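Long-range contacts in sulfoquinovosidase (Escherichia coli, PDB 5AEE), which hydrolyses sulfoquinovosyl diacylglycerides and simpler sulfoquinovosides such as sulfoquinovosyl glycerol, releasing sulfoquinovose for breakdown as a source of carbon and sulfur: residues I450-R455 with Y464-W469; L500-I505 with M533-E538; L331-P336 with A404-Y409. The protein carries 1 engineered substitution. All coordinates share one frame; numbering follows the deposited sequence.

In the fold
All three contacts belong to the TIM-barrel domain of this family 31 glycoside hydrolase and reach its parallel barrel sheet. Along the chain they follow in series: contact 3 closes first, then contact 1, then contact 2. Contact 1 lies in the middle, its centre about 10 Å from that of contact 3 and about 11 Å from that of contact 2, whereas contacts 2 and 3 are about 15 Å apart and do not touch. R455 of contact 1 forms salt bridges to D405 and E408 of contact 3, and strand 468-469 neighbours strand 501-505 of contact 2. All three touch the bound sulfoquinovoside: the C-terminal ends of barrel strands supply the nucleophile, its arginine partner and a sugar-binding histidine.

Contact 1: I450-R455 with Y464-W469; sequences ILFFMR and YSTMMW. With NSQ (4-nitrophenyl alpha-D-6-sulfoquinovoside), chain E.
Backbone bonds join the two segments where M454 lies beside M468: M454 N donates to M467 O (2.9 Å), and W469 N donates to M454 O (2.8 Å, 163° at the hydrogen). A side chain adds a third, T466 OG1 donating to F452 O at 2.7 Å. Set between the backbone N and the carbonyl carbon (chi1 44°), OG1 also sits over the centre of the F452 ring, 3.3 Å above its plane.

Among the aromatic contacts, F453 turns its edge to the face of W469 in an offset edge-to-face pair, the planes 83° apart. R455 CB lies over the six-membered ring of W469, 3.6 Å from its centroid, a CH-pi contact. Replacing W469 by an alanine would probably leave the F453 edge without a face to meet and uncover R455 CB. C26 of the nitrophenyl group lies over one face of the R455 guanidinium, toward its rim, and salt bridges to D405, E408 and E152 hold this group.

Apolar packing includes F453 CB against M467 CG (3.6 Å). Strand 451-454 hydrogen-bonds to strand 401-404, strand 468-469 runs beside strand 501-505, and helix 422-443 covers F452 and M454.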
loop_
_atom_site.group_PDB
_atom_site.type_symbol
_atom_site.label_atom_id
_atom_site.label_comp_id
_atom_site.label_asym_id
_atom_site.label_seq_id
_atom_site.Cartn_x
_atom_site.Cartn_y
_atom_site.Cartn_z
ATOM N N ILE A 450 -3.974 -10.360 17.023
ATOM C CA ILE A 450 -3.939 -10.944 15.747
ATOM C C ILE A 450 -3.512 -9.908 14.739
ATOM O O ILE A 450 -3.846 -8.754 14.832
ATOM C CB ILE A 450 -5.297 -11.586 15.406
ATOM C CG1 ILE A 450 -5.508 -12.832 16.279
ATOM C CG2 ILE A 450 -5.417 -11.975 13.936
ATOM C CD1 ILE A 450 -6.817 -13.550 15.955
ATOM N N LEU A 451 -2.707 -10.328 13.806
ATOM C CA LEU A 451 -2.198 -9.402 12.813
ATOM C C LEU A 451 -2.590 -9.887 11.395
ATOM O O LEU A 451 -2.144 -10.936 10.926
ATOM C CB LEU A 451 -0.674 -9.241 12.913
ATOM C CG LEU A 451 -0.249 -8.241 11.796
ATOM C CD1 LEU A 451 -0.600 -6.819 12.118
ATOM C CD2 LEU A 451 1.088 -8.508 11.223
ATOM N N PHE A 452 -3.297 -9.054 10.663
ATOM C CA PHE A 452 -3.544 -9.367 9.265
ATOM C C PHE A 452 -2.826 -8.345 8.433
ATOM O O PHE A 452 -2.576 -7.245 8.887
ATOM C CB PHE A 452 -5.072 -9.499 8.895
ATOM C CG PHE A 452 -5.877 -8.265 9.113
ATOM C CD1 PHE A 452 -5.982 -7.291 8.119
ATOM C CD2 PHE A 452 -6.535 -8.073 10.275
ATOM C CE1 PHE A 452 -6.670 -6.142 8.353
ATOM C CE2 PHE A 452 -7.248 -6.898 10.540
ATOM C CZ PHE A 452 -7.311 -5.929 9.578
ATOM N N PHE A 453 -2.483 -8.732 7.216
ATOM C CA PHE A 453 -1.719 -7.858 6.369
ATOM C C PHE A 453 -2.347 -7.855 5.034
ATOM O O PHE A 453 -2.845 -8.850 4.598
ATOM C CB PHE A 453 -0.183 -8.213 6.360
ATOM C CG PHE A 453 0.138 -9.665 6.217
ATOM C CD1 PHE A 453 0.077 -10.501 7.308
ATOM C CD2 PHE A 453 0.508 -10.197 5.016
ATOM C CE1 PHE A 453 0.402 -11.842 7.157
ATOM C CE2 PHE A 453 0.818 -11.536 4.858
ATOM C CZ PHE A 453 0.762 -12.355 5.950
ATOM N N MET A 454 -2.299 -6.704 4.363
ATOM C CA MET A 454 -3.057 -6.501 3.166
ATOM C C MET A 454 -2.204 -5.893 2.093
ATOM O O MET A 454 -1.187 -5.253 2.349
ATOM C CB MET A 454 -4.209 -5.435 3.419
ATOM C CG MET A 454 -5.201 -5.989 4.454
ATOM S SD MET A 454 -6.651 -4.924 4.635
ATOM C CE MET A 454 -7.644 -5.608 3.328
ATOM N N ARG A 455 -2.671 -6.082 0.896
ATOM C CA ARG A 455 -1.956 -5.631 -0.332
ATOM C C ARG A 455 -2.736 -4.456 -0.884
ATOM O O ARG A 455 -2.242 -3.333 -0.876
ATOM C CB ARG A 455 -1.895 -6.833 -1.306
ATOM C CG ARG A 455 -1.361 -6.562 -2.702
ATOM C CD ARG A 455 -1.009 -7.834 -3.445
ATOM N NE ARG A 455 -2.202 -8.617 -3.807
ATOM C CZ ARG A 455 -2.866 -8.568 -4.939
ATOM N NH1 ARG A 455 -2.496 -7.785 -5.972
ATOM N NH2 ARG A 455 -3.932 -9.352 -5.066
ATOM N N TYR A 464 -8.226 0.751 9.177
ATOM C CA TYR A 464 -8.681 -0.624 9.214
ATOM C C TYR A 464 -7.625 -1.679 8.844
ATOM O O TYR A 464 -7.786 -2.842 9.196
ATOM C CB TYR A 464 -9.909 -0.762 8.326
ATOM C CG TYR A 464 -11.020 0.099 8.831
ATOM C CD1 TYR A 464 -11.479 -0.059 10.112
ATOM C CD2 TYR A 464 -11.610 1.075 8.043
ATOM C CE1 TYR A 464 -12.474 0.732 10.620
ATOM C CE2 TYR A 464 -12.617 1.868 8.562
ATOM C CZ TYR A 464 -13.049 1.659 9.834
ATOM O OH TYR A 464 -14.081 2.384 10.375
ATOM N N SER A 465 -6.549 -1.317 8.182
ATOM C CA SER A 465 -5.489 -2.352 7.846
ATOM C C SER A 465 -4.379 -2.332 8.862
ATOM O O SER A 465 -3.669 -1.347 9.016
ATOM C CB SER A 465 -4.927 -2.230 6.418
ATOM O OG SER A 465 -3.872 -3.190 6.223
ATOM N N THR A 466 -4.269 -3.414 9.641
ATOM C CA THR A 466 -3.264 -3.467 10.642
ATOM C C THR A 466 -1.836 -3.512 10.087
ATOM O O THR A 466 -0.884 -3.199 10.808
ATOM C CB THR A 466 -3.519 -4.699 11.578
ATOM O OG1 THR A 466 -3.865 -5.869 10.791
ATOM C CG2 THR A 466 -4.712 -4.473 12.443
ATOM N N MET A 467 -1.644 -3.854 8.810
ATOM C CA MET A 467 -0.294 -3.964 8.208
ATOM C C MET A 467 -0.457 -4.036 6.723
ATOM O O MET A 467 -1.380 -4.732 6.229
ATOM C CB MET A 467 0.406 -5.209 8.696
ATOM C CG MET A 467 1.677 -5.567 7.963
ATOM S SD MET A 467 3.096 -4.457 8.180
ATOM C CE MET A 467 3.559 -4.905 9.875
ATOM N N MET A 468 0.318 -3.249 6.001
ATOM C CA MET A 468 0.390 -3.420 4.557
ATOM C C MET A 468 1.603 -4.291 4.197
ATOM O O MET A 468 2.631 -4.219 4.872
ATOM C CB MET A 468 0.540 -2.086 3.858
ATOM C CG MET A 468 -0.526 -1.116 4.240
ATOM S SD MET A 468 -2.232 -1.621 4.113
ATOM C CE MET A 468 -2.415 -2.199 2.425
ATOM N N TRP A 469 1.489 -5.100 3.130
ATOM C CA TRP A 469 2.670 -5.670 2.524
ATOM C C TRP A 469 2.745 -5.155 1.081
ATOM O O TRP A 469 1.731 -4.802 0.516
ATOM C CB TRP A 469 2.832 -7.167 2.681
ATOM C CG TRP A 469 2.398 -8.031 1.556
ATOM C CD1 TRP A 469 3.210 -8.520 0.555
ATOM C CD2 TRP A 469 1.113 -8.510 1.296
ATOM N NE1 TRP A 469 2.486 -9.245 -0.308
ATOM C CE2 TRP A 469 1.195 -9.289 0.114
ATOM C CE3 TRP A 469 -0.137 -8.357 1.930
ATOM C CZ2 TRP A 469 0.114 -9.897 -0.447
ATOM C CZ3 TRP A 469 -1.227 -9.018 1.389
ATOM C CH2 TRP A 469 -1.103 -9.752 0.191
HETATM O O12 NSQ E . -3.913 -15.952 -5.677
HETATM S S10 NSQ E . -3.165 -16.980 -4.914
HETATM O O13 NSQ E . -3.950 -18.031 -4.230
HETATM O O11 NSQ E . -2.125 -17.508 -5.795
HETATM C C6 NSQ E . -2.365 -16.219 -3.594
HETATM C C5 NSQ E . -1.360 -15.133 -3.953
HETATM O O5 NSQ E . -2.194 -13.985 -4.312
HETATM C C1 NSQ E . -1.554 -12.756 -4.477
HETATM C C2 NSQ E . -0.650 -12.420 -3.271
HETATM O O2 NSQ E . -0.087 -11.166 -3.539
HETATM C C3 NSQ E . 0.343 -13.545 -3.071
HETATM O O3 NSQ E . 1.227 -13.302 -1.998
HETATM C C4 NSQ E . -0.368 -14.852 -2.811
HETATM O O4 NSQ E . 0.631 -15.913 -2.716
HETATM O O1 NSQ E . -0.794 -12.916 -5.673
HETATM C C25 NSQ E . -1.472 -12.884 -6.827
HETATM C C26 NSQ E . -2.197 -11.731 -7.169
HETATM C C27 NSQ E . -2.933 -11.750 -8.317
HETATM C C28 NSQ E . -2.891 -12.860 -9.153
HETATM N N32 NSQ E . -3.707 -12.851 -10.301
HETATM O O33 NSQ E . -3.987 -13.955 -10.853
HETATM O O34 NSQ E . -4.306 -11.775 -10.652
HETATM C C29 NSQ E . -2.177 -13.992 -8.770
HETATM C C30 NSQ E . -1.450 -14.005 -7.594
#

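Contact 2: L500-I505 with M533-E538; sequences LHHSDI and MMRTHE. With NSQ (4-nitrophenyl alpha-D-6-sulfoquinovoside), chain E.
Strands 501-505 and 534-536 are neighbouring parallel strands of the TIM barrel, linked through helix 518-528 in a beta-alpha-beta unit, and the contact between them leads at H537 into the substrate pocket. I505 pairs with T536, and its N donates to R535 O (2.9 Å) in a nearly straight bond that lies in the carbonyl plane.

R535 carries the polar core. Its chain bends at chi3 (62°), and the guanidinium then serves two partners at its edge. NE and NH2 approach side-on and both donate to H502 NE2, NE at 3.1 Å and within the imidazole plane, NH2 well out of it. NH1 and NH2 bind D504 end-on in a salt bridge, both meeting the single oxygen OD1 and each at 2.7 Å; the carboxylate stands nearly perpendicular to the guanidinium, 86° between planes. The charge of R535 is likely to favour a neutral H502 with a lone pair on NE2, and each partner is held at one atom by two donors.

One face of the H502 ring carries M533, whose extended chain lays SD 3.8 Å from the ring centroid, a sulfur-aromatic contact.

D504 and H537 lie side by side, with D504 OD1 at the edge of the imidazole, 3.3 Å from H537 CD2. H537 NE2 hydrogen-bonds to both O3 (2.8 Å) and O4 of the sugar. D504, itself held by R535, lies beside the histidine and probably helps position it.

Water 3 bridges I505 O and H537 O; water 1 lies between S503 O, M533 O and R535 N. On the outer side, I505 and M534 pack against helices 518-528 and 552-567, while strand 257-260 flanks strand 534-536 and strand 468-469 flanks strand 501-505.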
loop_
_atom_site.group_PDB
_atom_site.type_symbol
_atom_site.label_atom_id
_atom_site.label_comp_id
_atom_site.label_asym_id
_atom_site.label_seq_id
_atom_site.Cartn_x
_atom_site.Cartn_y
_atom_site.Cartn_z
ATOM N N LEU A 500 2.945 1.111 8.649
ATOM C CA LEU A 500 3.361 -0.275 8.882
ATOM C C LEU A 500 3.386 -0.994 7.558
ATOM O O LEU A 500 2.306 -1.251 6.965
ATOM C CB LEU A 500 2.390 -0.963 9.862
ATOM C CG LEU A 500 2.121 -0.196 11.157
ATOM C CD1 LEU A 500 0.977 -0.692 11.998
ATOM C CD2 LEU A 500 3.418 -0.134 11.971
ATOM N N HIS A 501 4.602 -1.374 7.134
ATOM C CA HIS A 501 4.857 -1.847 5.805
ATOM C C HIS A 501 5.974 -2.873 5.798
ATOM O O HIS A 501 7.016 -2.681 6.426
ATOM C CB HIS A 501 5.233 -0.667 4.910
ATOM C CG HIS A 501 5.232 -0.979 3.461
ATOM N ND1 HIS A 501 6.378 -1.295 2.759
ATOM C CD2 HIS A 501 4.220 -1.051 2.574
ATOM C CE1 HIS A 501 6.071 -1.525 1.503
ATOM N NE2 HIS A 501 4.771 -1.377 1.362
ATOM N N HIS A 502 5.745 -3.976 5.099
ATOM C CA HIS A 502 6.763 -4.998 4.910
ATOM C C HIS A 502 6.635 -5.581 3.503
ATOM O O HIS A 502 5.782 -5.195 2.774
ATOM C CB HIS A 502 6.705 -6.054 6.043
ATOM C CG HIS A 502 5.639 -7.074 5.890
ATOM N ND1 HIS A 502 4.314 -6.785 6.139
ATOM C CD2 HIS A 502 5.668 -8.348 5.448
ATOM C CE1 HIS A 502 3.586 -7.865 5.931
ATOM N NE2 HIS A 502 4.365 -8.799 5.436
ATOM N N SER A 503 7.531 -6.497 3.133
ATOM C CA SER A 503 7.508 -7.176 1.874
ATOM C C SER A 503 7.923 -8.592 2.025
ATOM O O SER A 503 8.543 -8.973 3.033
ATOM C CB SER A 503 8.441 -6.509 0.843
ATOM O OG SER A 503 9.785 -6.468 1.331
ATOM N N ASP A 504 7.519 -9.363 1.022
ATOM C CA ASP A 504 7.942 -10.737 0.887
ATOM C C ASP A 504 9.441 -10.828 0.914
ATOM O O ASP A 504 10.123 -10.314 0.015
ATOM C CB ASP A 504 7.509 -11.350 -0.442
ATOM C CG ASP A 504 5.994 -11.473 -0.585
ATOM O OD1 ASP A 504 5.217 -11.681 0.441
ATOM O OD2 ASP A 504 5.594 -11.264 -1.765
ATOM N N ILE A 505 9.991 -11.510 1.883
ATOM C CA ILE A 505 11.471 -11.755 1.807
ATOM C C ILE A 505 11.754 -12.694 0.622
ATOM O O ILE A 505 11.363 -13.869 0.622
ATOM C CB ILE A 505 12.060 -12.352 3.070
ATOM C CG1 ILE A 505 12.001 -11.375 4.183
ATOM C CG2 ILE A 505 13.547 -12.747 2.874
ATOM C CD1 ILE A 505 12.234 -12.029 5.568
ATOM N N MET A 533 8.369 -5.971 10.094
ATOM C CA MET A 533 7.954 -7.354 9.987
ATOM C C MET A 533 8.795 -8.164 9.035
ATOM O O MET A 533 9.035 -7.740 7.910
ATOM C CB MET A 533 6.479 -7.455 9.618
ATOM C CG MET A 533 5.899 -8.858 9.666
ATOM S SD MET A 533 4.135 -8.761 9.428
ATOM C CE MET A 533 3.689 -10.431 9.042
ATOM N N MET A 534 9.235 -9.325 9.518
ATOM C CA MET A 534 9.954 -10.285 8.689
ATOM C C MET A 534 9.084 -11.467 8.308
ATOM O O MET A 534 8.635 -12.266 9.184
ATOM C CB MET A 534 11.211 -10.787 9.407
ATOM C CG MET A 534 12.253 -9.712 9.705
ATOM S SD MET A 534 13.786 -10.485 10.221
ATOM C CE MET A 534 14.470 -11.209 8.706
ATOM N N ARG A 535 8.826 -11.596 7.021
ATOM C CA ARG A 535 7.995 -12.714 6.545
ATOM C C ARG A 535 8.470 -13.181 5.201
ATOM O O ARG A 535 8.649 -12.365 4.276
ATOM C CB ARG A 535 6.526 -12.326 6.525
ATOM C CG ARG A 535 5.636 -13.401 5.855
ATOM C CD ARG A 535 4.219 -12.921 5.650
ATOM N NE ARG A 535 4.170 -11.774 4.764
ATOM C CZ ARG A 535 4.361 -11.776 3.449
ATOM N NH1 ARG A 535 4.568 -12.910 2.766
ATOM N NH2 ARG A 535 4.293 -10.597 2.764
ATOM N N THR A 536 8.624 -14.485 5.048
ATOM C CA THR A 536 9.017 -15.032 3.766
ATOM C C THR A 536 7.836 -15.477 2.908
ATOM O O THR A 536 6.687 -15.536 3.350
ATOM C CB THR A 536 10.039 -16.208 3.881
ATOM O OG1 THR A 536 9.393 -17.400 4.300
ATOM C CG2 THR A 536 11.171 -15.857 4.834
ATOM N N HIS A 537 8.142 -15.718 1.633
ATOM C CA HIS A 537 7.183 -16.282 0.652
ATOM C C HIS A 537 7.919 -17.268 -0.214
ATOM O O HIS A 537 9.017 -16.969 -0.673
ATOM C CB HIS A 537 6.647 -15.166 -0.266
ATOM C CG HIS A 537 5.267 -15.379 -0.769
ATOM N ND1 HIS A 537 4.829 -16.579 -1.236
ATOM C CD2 HIS A 537 4.235 -14.526 -0.927
ATOM C CE1 HIS A 537 3.598 -16.477 -1.670
ATOM N NE2 HIS A 537 3.201 -15.247 -1.480
ATOM N N GLU A 538 7.241 -18.367 -0.552
ATOM C CA GLU A 538 7.727 -19.334 -1.508
ATOM C C GLU A 538 7.731 -18.795 -2.937
ATOM O O GLU A 538 8.572 -19.205 -3.691
ATOM C CB GLU A 538 7.013 -20.615 -1.417
ATOM C CG GLU A 538 7.286 -21.309 -0.076
ATOM C CD GLU A 538 6.738 -22.684 -0.022
ATOM O OE1 GLU A 538 5.943 -23.072 -0.954
ATOM O OE2 GLU A 538 7.082 -23.378 0.967
HETATM O O12 NSQ E . -3.913 -15.952 -5.677
HETATM S S10 NSQ E . -3.165 -16.980 -4.914
HETATM O O13 NSQ E . -3.950 -18.031 -4.230
HETATM O O11 NSQ E . -2.125 -17.508 -5.795
HETATM C C6 NSQ E . -2.365 -16.219 -3.594
HETATM C C5 NSQ E . -1.360 -15.133 -3.953
HETATM O O5 NSQ E . -2.194 -13.985 -4.312
HETATM C C1 NSQ E . -1.554 -12.756 -4.477
HETATM C C2 NSQ E . -0.650 -12.420 -3.271
HETATM O O2 NSQ E . -0.087 -11.166 -3.539
HETATM C C3 NSQ E . 0.343 -13.545 -3.071
HETATM O O3 NSQ E . 1.227 -13.302 -1.998
HETATM C C4 NSQ E . -0.368 -14.852 -2.811
HETATM O O4 NSQ E . 0.631 -15.913 -2.716
HETATM O O1 NSQ E . -0.794 -12.916 -5.673
HETATM C C25 NSQ E . -1.472 -12.884 -6.827
HETATM C C26 NSQ E . -2.197 -11.731 -7.169
HETATM C C27 NSQ E . -2.933 -11.750 -8.317
HETATM C C28 NSQ E . -2.891 -12.860 -9.153
HETATM N N32 NSQ E . -3.707 -12.851 -10.301
HETATM O O33 NSQ E . -3.987 -13.955 -10.853
HETATM O O34 NSQ E . -4.306 -11.775 -10.652
HETATM C C29 NSQ E . -2.177 -13.992 -8.770
HETATM C C30 NSQ E . -1.450 -14.005 -7.594
HETATM O O HOH W 1 9.305 -9.437 5.494
HETATM O O HOH W 2 10.065 -6.256 5.020
HETATM O O HOH W 3 11.239 -16.423 0.666
#

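Contact 3: L331-P336 with A404-Y409; sequences LAYINP and ADFGEY. With NSQ (4-nitrophenyl alpha-D-6-sulfoquinovoside), chain E.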
loop_
_atom_site.group_PDB
_atom_site.type_symbol
_atom_site.label_atom_id
_atom_site.label_comp_id
_atom_site.label_asym_id
_atom_site.label_seq_id
_atom_site.Cartn_x
_atom_site.Cartn_y
_atom_site.Cartn_z
ATOM N N LEU A 331 -0.248 -18.458 10.742
ATOM C CA LEU A 331 -0.942 -17.468 9.898
ATOM C C LEU A 331 -1.494 -18.132 8.633
ATOM O O LEU A 331 -0.842 -19.051 8.080
ATOM C CB LEU A 331 0.010 -16.336 9.533
ATOM C CG LEU A 331 0.503 -15.532 10.774
ATOM C CD1 LEU A 331 1.747 -16.156 11.436
ATOM C CD2 LEU A 331 0.864 -14.141 10.272
ATOM N N ALA A 332 -2.679 -17.679 8.186
ATOM C CA ALA A 332 -3.381 -18.290 7.045
ATOM C C ALA A 332 -3.561 -17.257 5.895
ATOM O O ALA A 332 -2.790 -16.313 5.817
ATOM C CB ALA A 332 -4.646 -18.923 7.475
ATOM N N TYR A 333 -4.592 -17.404 5.092
ATOM C CA TYR A 333 -4.783 -16.623 3.859
ATOM C C TYR A 333 -6.315 -16.548 3.623
ATOM O O TYR A 333 -7.055 -17.557 3.723
ATOM C CB TYR A 333 -4.096 -17.303 2.678
ATOM C CG TYR A 333 -4.334 -16.555 1.360
ATOM C CD1 TYR A 333 -5.515 -16.764 0.627
ATOM C CD2 TYR A 333 -3.465 -15.650 0.884
ATOM C CE1 TYR A 333 -5.754 -16.059 -0.539
ATOM C CE2 TYR A 333 -3.710 -14.926 -0.334
ATOM C CZ TYR A 333 -4.875 -15.130 -0.994
ATOM O OH TYR A 333 -5.188 -14.482 -2.177
ATOM N N ILE A 334 -6.787 -15.370 3.268
ATOM C CA ILE A 334 -8.224 -15.201 2.873
ATOM C C ILE A 334 -8.243 -14.014 1.929
ATOM O O ILE A 334 -7.396 -13.130 2.047
ATOM C CB ILE A 334 -9.134 -14.981 4.094
ATOM C CG1 ILE A 334 -10.625 -14.938 3.716
ATOM C CG2 ILE A 334 -8.678 -13.776 4.899
ATOM C CD1 ILE A 334 -11.574 -15.243 4.873
ATOM N N ASN A 335 -9.112 -14.085 0.936
ATOM C CA ASN A 335 -9.468 -12.925 0.160
ATOM C C ASN A 335 -11.001 -12.778 0.131
ATOM O O ASN A 335 -11.686 -13.630 0.611
ATOM C CB ASN A 335 -8.736 -12.920 -1.161
ATOM C CG ASN A 335 -9.207 -13.963 -2.135
ATOM O OD1 ASN A 335 -10.385 -14.115 -2.426
ATOM N ND2 ASN A 335 -8.222 -14.728 -2.678
ATOM N N PRO A 336 -11.532 -11.718 -0.470
ATOM C CA PRO A 336 -12.956 -11.558 -0.364
ATOM C C PRO A 336 -13.742 -12.134 -1.592
ATOM O O PRO A 336 -14.859 -11.688 -1.906
ATOM C CB PRO A 336 -13.114 -10.047 -0.269
ATOM C CG PRO A 336 -12.047 -9.535 -1.138
ATOM C CD PRO A 336 -10.924 -10.603 -1.180
ATOM N N ALA A 404 -4.692 -10.973 4.294
ATOM C CA ALA A 404 -5.987 -10.568 3.756
ATOM C C ALA A 404 -5.758 -9.889 2.416
ATOM O O ALA A 404 -5.426 -8.671 2.350
ATOM C CB ALA A 404 -6.666 -9.627 4.665
ATOM N N ASP A 405 -5.985 -10.671 1.355
ATOM C CA ASP A 405 -5.435 -10.370 0.042
ATOM C C ASP A 405 -6.531 -9.824 -0.819
ATOM O O ASP A 405 -7.672 -9.842 -0.442
ATOM C CB ASP A 405 -4.785 -11.617 -0.505
ATOM C CG ASP A 405 -3.972 -11.395 -1.763
ATOM O OD1 ASP A 405 -3.558 -10.264 -2.091
ATOM O OD2 ASP A 405 -3.666 -12.422 -2.383
ATOM N N PHE A 406 -6.144 -9.260 -1.952
ATOM C CA PHE A 406 -7.011 -8.809 -3.004
ATOM C C PHE A 406 -7.856 -7.669 -2.500
ATOM O O PHE A 406 -7.498 -7.077 -1.484
ATOM C CB PHE A 406 -7.841 -9.925 -3.704
ATOM C CG PHE A 406 -7.029 -10.840 -4.522
ATOM C CD1 PHE A 406 -6.447 -11.940 -3.962
ATOM C CD2 PHE A 406 -6.860 -10.588 -5.893
ATOM C CE1 PHE A 406 -5.637 -12.767 -4.747
ATOM C CE2 PHE A 406 -6.121 -11.441 -6.688
ATOM C CZ PHE A 406 -5.459 -12.490 -6.097
ATOM N N GLY A 407 -8.939 -7.314 -3.201
ATOM C CA GLY A 407 -9.628 -6.036 -2.944
ATOM C C GLY A 407 -9.520 -5.121 -4.177
ATOM O O GLY A 407 -10.222 -4.100 -4.234
ATOM N N GLU A 408 -8.633 -5.459 -5.113
ATOM C CA GLU A 408 -8.382 -4.603 -6.348
ATOM C C GLU A 408 -9.078 -5.051 -7.631
ATOM O O GLU A 408 -8.863 -4.451 -8.733
ATOM C CB GLU A 408 -6.869 -4.527 -6.622
ATOM C CG GLU A 408 -6.214 -5.730 -7.310
ATOM C CD GLU A 408 -5.996 -6.931 -6.409
ATOM O OE1 GLU A 408 -6.359 -6.886 -5.220
ATOM O OE2 GLU A 408 -5.427 -7.910 -6.900
ATOM N N TYR A 409 -9.916 -6.064 -7.536
ATOM C CA TYR A 409 -10.353 -6.797 -8.720
ATOM C C TYR A 409 -11.783 -6.609 -9.064
ATOM O O TYR A 409 -12.267 -7.350 -9.922
ATOM C CB TYR A 409 -10.219 -8.291 -8.462
ATOM C CG TYR A 409 -9.427 -9.183 -9.410
ATOM C CD1 TYR A 409 -8.066 -9.362 -9.209
ATOM C CD2 TYR A 409 -10.065 -9.980 -10.384
ATOM C CE1 TYR A 409 -7.319 -10.265 -9.994
ATOM C CE2 TYR A 409 -9.337 -10.895 -11.173
ATOM C CZ TYR A 409 -7.940 -11.021 -10.975
ATOM O OH TYR A 409 -7.121 -11.928 -11.701
HETATM O O12 NSQ E . -3.913 -15.952 -5.677
HETATM S S10 NSQ E . -3.165 -16.980 -4.914
HETATM O O13 NSQ E . -3.950 -18.031 -4.230
HETATM O O11 NSQ E . -2.125 -17.508 -5.795
HETATM C C6 NSQ E . -2.365 -16.219 -3.594
HETATM C C5 NSQ E . -1.360 -15.133 -3.953
HETATM O O5 NSQ E . -2.194 -13.985 -4.312
HETATM C C1 NSQ E . -1.554 -12.756 -4.477
HETATM C C2 NSQ E . -0.650 -12.420 -3.271
HETATM O O2 NSQ E . -0.087 -11.166 -3.539
HETATM C C3 NSQ E . 0.343 -13.545 -3.071
HETATM O O3 NSQ E . 1.227 -13.302 -1.998
HETATM C C4 NSQ E . -0.368 -14.852 -2.811
HETATM O O4 NSQ E . 0.631 -15.913 -2.716
HETATM O O1 NSQ E . -0.794 -12.916 -5.673
HETATM C C25 NSQ E . -1.472 -12.884 -6.827
HETATM C C26 NSQ E . -2.197 -11.731 -7.169
HETATM C C27 NSQ E . -2.933 -11.750 -8.317
HETATM C C28 NSQ E . -2.891 -12.860 -9.153
HETATM N N32 NSQ E . -3.707 -12.851 -10.301
HETATM O O33 NSQ E . -3.987 -13.955 -10.853
HETATM O O34 NSQ E . -4.306 -11.775 -10.652
HETATM C C29 NSQ E . -2.177 -13.992 -8.770
HETATM C C30 NSQ E . -1.450 -14.005 -7.594
#
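Y333 OH donates to OD2 of the nucleophile D405 at 2.6 Å, reaching the oxygen on its anti side and 19° out of the carboxylate plane. OD2 lies at the tyrosine edge, in the ring plane, with ring and carboxylate planes 80° apart. N335 ND2 donates in turn to Y333 OH (3.1 Å, almost straight and in the amide plane) and, from the second shell, probably helps position the tyrosine, while N335 OD1 accepts from Y337 N. The other carboxylate oxygen, D405 OD1, is paired with R455. With its CG anti to the backbone N (chi1 -170°), the D405 carboxylate reaches the substrate, OD2 lying 2.9 Å from the ring oxygen O5 of the sugar. In the backbone, D405 N donates to I334 O (2.9 Å) beside the parallel I334-A404 pair.

F406 brings the edge of its ring to the same hydroxyl, CE1 being 3.1 Å from Y333 OH, and packs its CZ 3.4 Å from C27 of the nitrophenyl group. The N335 amide runs alongside this phenyl ring, steeply inclined to it. P336 CD rests on F406 CB at 4.0 Å. Y409 OH donates to the nitro oxygen O34.

The contact joins the end of strand 329-334 to the loop after strand 401-404, adjacent barrel strands; helix 422-443 packs W433 against I334, P336 and A404, and helix 380-395 covers I334.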